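Local coordinates for agenet domain-containing protein (Arabidopsis thaliana, PDB 6IE4) that probably reads methylated histone H3 tails through its tandem Agenet domains, the first two of which are present here with bound peptide, at residues 112-117 with 130-135. Numbering follows the deposited sequence.
Sequences DVTEVL and KEQIRF
Gln132 and Thr114 are joined by a side-chain hydrogen bond that reaches over a whole intervening strand: strand 121-126 pairs antiparallel with both 107-117 and 131-136, and the two outer strands make no backbone bond with each other here. The separation fits this reading, since the nearest CA atoms, those of Thr114 and Gln132, are 8.8 Å apart, and the touching parts run in roughly the same direction. The bond itself runs from Gln132 NE2 to Thr114 OG1 at 2.7 Å. Its N-H...O angle is 151°, moderately bent, and the hydroxyl oxygen lies 18° out of the amide plane. Gln132 leaves its backbone with CG anti to N (chi1 177°), and a bend at chi2 then swings the amide toward the threonine, which approaches from the opposite direction. Ser123 of the middle strand ties both ends together, its OG bonding to Gln132 NE2 and its carbonyl oxygen to Thr114 OG1. Thr114 and Glu115 both face that serine in a classic beta bulge.

Further along the sheet, the second contact is a van der Waals one. Leu117 CD1 sits over one face of the Arg134 guanidinium, 3.8 Å above its plane and displaced toward the rim, with Arg134 NE 3.9 Å from that methyl. The arginine is extended from CG to NE and crosses the leucine at about a right angle, and its CG and CD also lie against the same methyl. Glu115 OE1 stays 5.4 Å from Arg134 NH1, too far for direct pairing, though the opposite charges may attract weakly. On what is probably the second Agenet module, consistent with an SH3-like fold, the Gln132 amide and Thr114 hydroxyl thus bond each other and each bonds Ser123, which should fix the amide's rotation across the middle strand.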
ATOM      1  N   ASP A 112      -1.664  -9.810   9.517  1.00 30.95           N
ATOM      2  CA  ASP A 112      -1.201 -10.063  10.876  1.00 37.10           C
ATOM      3  C   ASP A 112       0.098 -10.856  10.839  1.00 33.06           C
ATOM      4  O   ASP A 112       0.325 -11.635   9.922  1.00 35.04           O
ATOM      5  CB  ASP A 112      -2.245 -10.832  11.699  1.00 42.07           C
ATOM      6  CG  ASP A 112      -3.649 -10.200  11.654  1.00 53.51           C
ATOM      7  OD1 ASP A 112      -4.385 -10.421  10.662  1.00 52.78           O
ATOM      8  OD2 ASP A 112      -4.041  -9.522  12.638  1.00 54.52           O
ATOM      9  N   VAL A 113       0.945 -10.670  11.856  1.00 31.77           N
ATOM     10  CA  VAL A 113       2.126 -11.510  12.038  1.00 27.98           C
ATOM     11  C   VAL A 113       1.732 -12.709  12.883  1.00 31.50           C
ATOM     12  O   VAL A 113       1.316 -12.558  14.036  1.00 31.03           O
ATOM     13  CB  VAL A 113       3.261 -10.739  12.729  1.00 30.50           C
ATOM     14  CG1 VAL A 113       4.469 -11.637  12.935  1.00 26.91           C
ATOM     15  CG2 VAL A 113       3.649  -9.509  11.945  1.00 31.32           C
ATOM     16  N   THR A 114       1.924 -13.912  12.350  1.00 31.44           N
ATOM     17  CA  THR A 114       1.515 -15.077  13.111  1.00 31.32           C
ATOM     18  C   THR A 114       2.691 -15.821  13.700  1.00 35.04           C
ATOM     19  O   THR A 114       2.515 -16.527  14.698  1.00 36.92           O
ATOM     20  CB  THR A 114       0.704 -16.053  12.254  1.00 33.13           C
ATOM     21  OG1 THR A 114       1.431 -16.369  11.067  1.00 35.62           O
ATOM     22  CG2 THR A 114      -0.638 -15.451  11.882  1.00 33.10           C
ATOM     23  N   GLU A 115       3.882 -15.645  13.136  1.00 34.79           N
ATOM     24  CA  GLU A 115       5.064 -16.347  13.601  1.00 38.45           C
ATOM     25  C   GLU A 115       6.283 -15.447  13.439  1.00 37.96           C
ATOM     26  O   GLU A 115       6.420 -14.757  12.422  1.00 37.24           O
ATOM     27  CB  GLU A 115       5.223 -17.655  12.823  1.00 38.74           C
ATOM     28  CG  GLU A 115       6.374 -18.532  13.244  1.00 46.51           C
ATOM     29  CD  GLU A 115       6.115 -20.004  12.946  1.00 52.36           C
ATOM     30  OE1 GLU A 115       5.475 -20.307  11.911  1.00 51.15           O
ATOM     31  OE2 GLU A 115       6.558 -20.853  13.751  1.00 51.50           O
ATOM     32  N   VAL A 116       7.160 -15.460  14.446  1.00 40.74           N
ATOM     33  CA  VAL A 116       8.455 -14.782  14.405  1.00 36.20           C
ATOM     34  C   VAL A 116       9.513 -15.871  14.310  1.00 42.13           C
ATOM     35  O   VAL A 116       9.545 -16.775  15.151  1.00 50.12           O
ATOM     36  CB  VAL A 116       8.673 -13.904  15.653  1.00 35.75           C
ATOM     37  CG1 VAL A 116      10.146 -13.642  15.881  1.00 37.64           C
ATOM     38  CG2 VAL A 116       7.901 -12.582  15.546  1.00 30.50           C
ATOM     39  N   LEU A 117      10.355 -15.809  13.280  1.00 43.36           N
ATOM     40  CA  LEU A 117      11.271 -16.897  12.956  1.00 44.13           C
ATOM     41  C   LEU A 117      12.707 -16.526  13.321  1.00 51.79           C
ATOM     42  O   LEU A 117      13.085 -15.351  13.289  1.00 53.64           O
ATOM     43  CB  LEU A 117      11.184 -17.256  11.462  1.00 44.90           C
ATOM     44  CG  LEU A 117       9.813 -17.520  10.814  1.00 41.75           C
ATOM     45  CD1 LEU A 117       9.865 -17.264   9.303  1.00 41.12           C
ATOM     46  CD2 LEU A 117       9.293 -18.913  11.075  1.00 43.48           C
ATOM     47  N   LYS A 130      -6.850 -15.328   2.499  1.00 34.53           N
ATOM     48  CA  LYS A 130      -6.538 -16.587   3.180  1.00 30.16           C
ATOM     49  C   LYS A 130      -5.075 -16.984   2.958  1.00 31.74           C
ATOM     50  O   LYS A 130      -4.721 -18.160   2.958  1.00 35.91           O
ATOM     51  CB  LYS A 130      -7.490 -17.712   2.737  1.00 35.65           C
ATOM     52  CG  LYS A 130      -8.905 -17.749   3.389  1.00 40.44           C
ATOM     53  CD  LYS A 130      -9.844 -16.585   2.931  1.00 44.26           C
ATOM     54  CE  LYS A 130     -11.302 -16.749   3.477  1.00 49.43           C
ATOM     55  NZ  LYS A 130     -12.096 -15.460   3.649  1.00 40.88           N
ATOM     56  N   GLU A 131      -4.203 -16.007   2.765  1.00 32.28           N
ATOM     57  CA  GLU A 131      -2.813 -16.268   2.424  1.00 27.50           C
ATOM     58  C   GLU A 131      -1.894 -16.204   3.647  1.00 31.22           C
ATOM     59  O   GLU A 131      -2.124 -15.459   4.612  1.00 25.84           O
ATOM     60  CB  GLU A 131      -2.341 -15.258   1.383  1.00 27.68           C
ATOM     61  CG  GLU A 131      -2.410 -15.734  -0.034  1.00 27.80           C
ATOM     62  CD  GLU A 131      -2.197 -14.613  -1.040  1.00 27.72           C
ATOM     63  OE1 GLU A 131      -2.569 -13.455  -0.764  1.00 26.36           O
ATOM     64  OE2 GLU A 131      -1.558 -14.874  -2.073  1.00 29.45           O
ATOM     65  N   GLN A 132      -0.782 -16.929   3.546  1.00 29.43           N
ATOM     66  CA  GLN A 132       0.159 -17.061   4.653  1.00 26.18           C
ATOM     67  C   GLN A 132       1.523 -17.094   4.001  1.00 28.30           C
ATOM     68  O   GLN A 132       1.875 -18.106   3.389  1.00 30.55           O
ATOM     69  CB  GLN A 132      -0.103 -18.334   5.454  1.00 27.48           C
ATOM     70  CG  GLN A 132       0.867 -18.618   6.611  1.00 28.84           C
ATOM     71  CD  GLN A 132       0.520 -17.850   7.869  1.00 32.12           C
ATOM     72  OE1 GLN A 132      -0.628 -17.873   8.323  1.00 31.64           O
ATOM     73  NE2 GLN A 132       1.503 -17.146   8.431  1.00 29.91           N
ATOM     74  N   ILE A 133       2.277 -16.001   4.142  1.00 27.42           N
ATOM     75  CA  ILE A 133       3.499 -15.748   3.386  1.00 22.94           C
ATOM     76  C   ILE A 133       4.590 -15.260   4.332  1.00 25.54           C
ATOM     77  O   ILE A 133       4.317 -14.494   5.262  1.00 29.68           O
ATOM     78  CB  ILE A 133       3.242 -14.723   2.264  1.00 25.84           C
ATOM     79  CG1 ILE A 133       1.975 -15.117   1.485  1.00 24.34           C
ATOM     80  CG2 ILE A 133       4.492 -14.555   1.364  1.00 21.81           C
ATOM     81  CD1 ILE A 133       1.593 -14.163   0.390  1.00 24.36           C
ATOM     82  N   ARG A 134       5.807 -15.784   4.142  1.00 28.45           N
ATOM     83  CA  ARG A 134       7.018 -15.335   4.836  1.00 27.37           C
ATOM     84  C   ARG A 134       7.618 -14.070   4.229  1.00 26.86           C
ATOM     85  O   ARG A 134       7.559 -13.866   3.012  1.00 25.76           O
ATOM     86  CB  ARG A 134       8.064 -16.444   4.838  1.00 25.92           C
ATOM     87  CG  ARG A 134       7.829 -17.449   5.940  1.00 31.04           C
ATOM     88  CD  ARG A 134       8.747 -18.647   5.821  1.00 32.65           C
ATOM     89  NE  ARG A 134       8.391 -19.733   6.730  1.00 34.90           N
ATOM     90  CZ  ARG A 134       9.235 -20.700   7.072  1.00 36.91           C
ATOM     91  NH1 ARG A 134       8.847 -21.671   7.894  1.00 30.66           N
ATOM     92  NH2 ARG A 134      10.463 -20.707   6.550  1.00 35.01           N
ATOM     93  N   PHE A 135       8.155 -13.197   5.092  1.00 25.58           N
ATOM     94  CA  PHE A 135       8.843 -11.991   4.648  1.00 25.39           C
ATOM     95  C   PHE A 135      10.039 -11.690   5.537  1.00 29.30           C
ATOM     96  O   PHE A 135      10.068 -12.040   6.720  1.00 30.53           O
ATOM     97  CB  PHE A 135       7.921 -10.756   4.650  1.00 25.05           C
ATOM     98  CG  PHE A 135       6.746 -10.873   3.734  1.00 22.68           C
ATOM     99  CD1 PHE A 135       6.855 -10.521   2.395  1.00 22.88           C
ATOM    100  CD2 PHE A 135       5.539 -11.356   4.201  1.00 20.34           C
ATOM    101  CE1 PHE A 135       5.781 -10.637   1.546  1.00 21.72           C
ATOM    102  CE2 PHE A 135       4.456 -11.477   3.356  1.00 21.90           C
ATOM    103  CZ  PHE A 135       4.572 -11.105   2.030  1.00 23.57           C
TER